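Local coordinates for neck appendage protein (Bacillus phage GA-1, PDB 3GUD) that probably forms neck appendages of the virion and ends in an intramolecular chaperone domain, the part described here, that mediates triple-beta-helix folding, at residues D72-T77 against G95-I100. Sequence-based numbering, arbitrary orientation. Where two conformers were deposited one is given.
Sequences DEWEAT and GNIYSI
D72 and E73 pair with I97 and N96 in a two-stranded antiparallel contact on the protein surface, where strands 69-73 and 96-100 form the base of a long arm projecting from the helical part of the chaperone domain. D72 and I97 make the hydrogen-bonded pair: D72 N reaches I97 O at 3.0 Å, and I97 N returns to D72 O at 2.9 Å. E73 faces N96 as the non-hydrogen-bonded pair, their CA atoms 4.2 Å apart. Beyond it W74 N still binds G95 O, at 3.3 Å, just past the strand ends. The W74 side chain then reaches across to the backbone of G95. Its CG sits between the backbone N and the carbonyl carbon (chi1 57°), and chi2 of 85° turns the indole so that G95 O lies 3.4 Å above the ring centre. At the ring's edge, in its plane, I97 CG2 meets W74 CZ3 at 3.5 Å, and the same methyl touches D72 CB. W74 NE1 donates to E93 O, tying the indole to the chain just before G95. I97 also packs on H5 of a second subunit. Joined through the distal 80-81/87-89 pair, the two strands are the stem of an extended beta-hairpin arm, with the indole laid over it.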
ATOM      1  N   ASP A  72     -11.027  13.076 -12.386  1.00 39.66           N
ATOM      2  CA  ASP A  72     -11.102  12.491 -13.704  0.57 40.90           C
ATOM      3  C   ASP A  72     -12.455  12.795 -14.301  1.00 43.29           C
ATOM      4  O   ASP A  72     -13.503  12.792 -13.636  1.00 44.34           O
ATOM      5  CB  ASP A  72     -10.820  10.972 -13.705  0.57 42.17           C
ATOM      6  CG  ASP A  72     -10.717  10.387 -15.125  0.57 41.34           C
ATOM      7  OD1 ASP A  72     -10.581  11.176 -16.083  0.57 41.55           O
ATOM      8  OD2 ASP A  72     -10.764   9.144 -15.244  0.57 43.08           O
ATOM      9  N   GLU A  73     -12.412  13.147 -15.583  1.00 45.57           N
ATOM     10  CA  GLU A  73     -13.612  13.585 -16.287  1.00 44.52           C
ATOM     11  C   GLU A  73     -13.638  13.091 -17.729  1.00 48.61           C
ATOM     12  O   GLU A  73     -12.580  12.889 -18.345  1.00 52.67           O
ATOM     13  CB  GLU A  73     -13.709  15.103 -16.240  1.00 45.65           C
ATOM     14  CG  GLU A  73     -14.226  15.737 -17.523  1.00 51.55           C
ATOM     15  CD  GLU A  73     -13.121  16.306 -18.408  1.00 55.33           C
ATOM     16  OE1 GLU A  73     -11.990  16.522 -17.911  1.00 52.68           O
ATOM     17  OE2 GLU A  73     -13.409  16.548 -19.601  1.00 58.78           O
ATOM     18  N   TRP A  74     -14.833  12.898 -18.282  1.00 47.90           N
ATOM     19  CA  TRP A  74     -14.914  12.247 -19.597  1.00 53.29           C
ATOM     20  C   TRP A  74     -16.024  12.685 -20.564  1.00 57.61           C
ATOM     21  O   TRP A  74     -17.023  13.296 -20.173  1.00 56.15           O
ATOM     22  CB  TRP A  74     -14.907  10.715 -19.468  1.00 51.75           C
ATOM     23  CG  TRP A  74     -15.985  10.130 -18.626  1.00 48.35           C
ATOM     24  CD1 TRP A  74     -17.262   9.819 -19.008  1.00 51.28           C
ATOM     25  CD2 TRP A  74     -15.865   9.738 -17.254  1.00 47.70           C
ATOM     26  NE1 TRP A  74     -17.945   9.269 -17.944  1.00 52.96           N
ATOM     27  CE2 TRP A  74     -17.108   9.212 -16.856  1.00 50.01           C
ATOM     28  CE3 TRP A  74     -14.822   9.789 -16.319  1.00 45.14           C
ATOM     29  CZ2 TRP A  74     -17.333   8.738 -15.550  1.00 48.18           C
ATOM     30  CZ3 TRP A  74     -15.044   9.324 -15.029  1.00 43.92           C
ATOM     31  CH2 TRP A  74     -16.285   8.804 -14.658  1.00 48.10           C
ATOM     32  N   GLU A  75     -15.808  12.376 -21.842  1.00 58.36           N
ATOM     33  CA  GLU A  75     -16.773  12.666 -22.890  1.00 60.21           C
ATOM     34  C   GLU A  75     -17.863  11.600 -22.977  1.00 61.04           C
ATOM     35  O   GLU A  75     -17.640  10.446 -22.621  1.00 62.15           O
ATOM     36  CB  GLU A  75     -16.066  12.799 -24.235  1.00 64.17           C
ATOM     37  CG  GLU A  75     -15.461  14.169 -24.458  1.00 66.19           C
ATOM     38  CD  GLU A  75     -16.409  15.281 -24.051  1.00 64.98           C
ATOM     39  OE1 GLU A  75     -15.956  16.441 -23.952  1.00 64.45           O
ATOM     40  OE2 GLU A  75     -17.604  14.991 -23.829  1.00 61.87           O
ATOM     41  N   ALA A  76     -19.042  12.004 -23.454  1.00 67.78           N
ATOM     42  CA  ALA A  76     -20.182  11.104 -23.639  1.00 67.01           C
ATOM     43  C   ALA A  76     -20.061  10.341 -24.955  1.00 67.77           C
ATOM     44  O   ALA A  76     -20.231  10.923 -26.029  1.00 67.46           O
ATOM     45  CB  ALA A  76     -21.488  11.885 -23.599  1.00 62.74           C
ATOM     46  N   THR A  77     -19.783   9.039 -24.862  1.00 69.88           N
ATOM     47  CA  THR A  77     -19.496   8.214 -26.038  1.00 71.83           C
ATOM     48  C   THR A  77     -20.758   7.585 -26.646  1.00 72.20           C
ATOM     49  O   THR A  77     -21.650   7.133 -25.925  1.00 72.29           O
ATOM     50  CB  THR A  77     -18.458   7.115 -25.711  1.00 70.39           C
ATOM     51  OG1 THR A  77     -18.973   6.253 -24.690  1.00 75.17           O
ATOM     52  CG2 THR A  77     -17.151   7.732 -25.220  1.00 65.62           C
ATOM     53  N   GLY A  95     -19.551  11.726 -17.258  1.00 56.16           N
ATOM     54  CA  GLY A  95     -19.499  11.790 -15.810  1.00 51.95           C
ATOM     55  C   GLY A  95     -18.136  12.262 -15.361  1.00 47.12           C
ATOM     56  O   GLY A  95     -17.308  12.659 -16.178  1.00 47.97           O
ATOM     57  N   ASN A  96     -17.909  12.240 -14.057  1.00 43.45           N
ATOM     58  CA  ASN A  96     -16.587  12.488 -13.508  1.00 43.56           C
ATOM     59  C   ASN A  96     -16.442  11.634 -12.271  1.00 44.72           C
ATOM     60  O   ASN A  96     -17.380  10.933 -11.879  1.00 46.06           O
ATOM     61  CB  ASN A  96     -16.373  13.972 -13.168  1.00 43.29           C
ATOM     62  CG  ASN A  96     -17.478  14.543 -12.298  1.00 41.60           C
ATOM     63  OD1 ASN A  96     -17.406  14.496 -11.072  1.00 40.28           O
ATOM     64  ND2 ASN A  96     -18.515  15.076 -12.933  1.00 41.22           N
ATOM     65  N   ILE A  97     -15.279  11.693 -11.644  1.00 42.94           N
ATOM     66  CA  ILE A  97     -15.025  10.828 -10.516  1.00 42.24           C
ATOM     67  C   ILE A  97     -13.790  11.320  -9.790  1.00 40.09           C
ATOM     68  O   ILE A  97     -12.797  11.672 -10.418  1.00 39.96           O
ATOM     69  CB  ILE A  97     -14.843   9.362 -10.995  1.00 41.49           C
ATOM     70  CG1 ILE A  97     -14.850   8.383  -9.822  1.00 42.32           C
ATOM     71  CG2 ILE A  97     -13.585   9.215 -11.821  1.00 39.34           C
ATOM     72  CD1 ILE A  97     -14.294   7.019 -10.179  1.00 44.52           C
ATOM     73  N   TYR A  98     -13.875  11.376  -8.466  1.00 40.72           N
ATOM     74  CA  TYR A  98     -12.714  11.623  -7.628  1.00 39.97           C
ATOM     75  C   TYR A  98     -12.261  10.301  -7.039  1.00 41.42           C
ATOM     76  O   TYR A  98     -13.079   9.493  -6.607  1.00 44.34           O
ATOM     77  CB  TYR A  98     -13.061  12.577  -6.495  1.00 40.10           C
ATOM     78  CG  TYR A  98     -13.277  14.007  -6.927  1.00 42.90           C
ATOM     79  CD1 TYR A  98     -14.491  14.413  -7.477  1.00 43.25           C
ATOM     80  CD2 TYR A  98     -12.270  14.961  -6.768  1.00 42.10           C
ATOM     81  CE1 TYR A  98     -14.699  15.733  -7.866  1.00 42.60           C
ATOM     82  CE2 TYR A  98     -12.464  16.286  -7.155  1.00 44.15           C
ATOM     83  CZ  TYR A  98     -13.685  16.669  -7.701  1.00 44.67           C
ATOM     84  OH  TYR A  98     -13.892  17.979  -8.084  1.00 41.41           O
ATOM     85  N   SER A  99     -10.957  10.074  -7.038  1.00 38.28           N
ATOM     86  CA  SER A  99     -10.400   8.862  -6.468  1.00 39.61           C
ATOM     87  C   SER A  99      -9.415   9.323  -5.432  1.00 37.94           C
ATOM     88  O   SER A  99      -9.323  10.508  -5.179  1.00 39.89           O
ATOM     89  CB  SER A  99      -9.701   8.021  -7.544  1.00 42.10           C
ATOM     90  OG  SER A  99      -8.703   8.757  -8.231  1.00 39.17           O
ATOM     91  N   ILE A 100      -8.683   8.408  -4.815  1.00 38.73           N
ATOM     92  CA  ILE A 100      -7.620   8.824  -3.912  1.00 39.33           C
ATOM     93  C   ILE A 100      -6.347   8.100  -4.308  1.00 39.93           C
ATOM     94  O   ILE A 100      -6.397   7.120  -5.042  1.00 41.87           O
ATOM     95  CB  ILE A 100      -7.947   8.592  -2.393  1.00 40.17           C
ATOM     96  CG1 ILE A 100      -7.871   7.107  -2.021  1.00 39.91           C
ATOM     97  CG2 ILE A 100      -9.300   9.201  -2.011  1.00 36.63           C
ATOM     98  CD1 ILE A 100      -7.768   6.851  -0.534  1.00 35.97           C
TER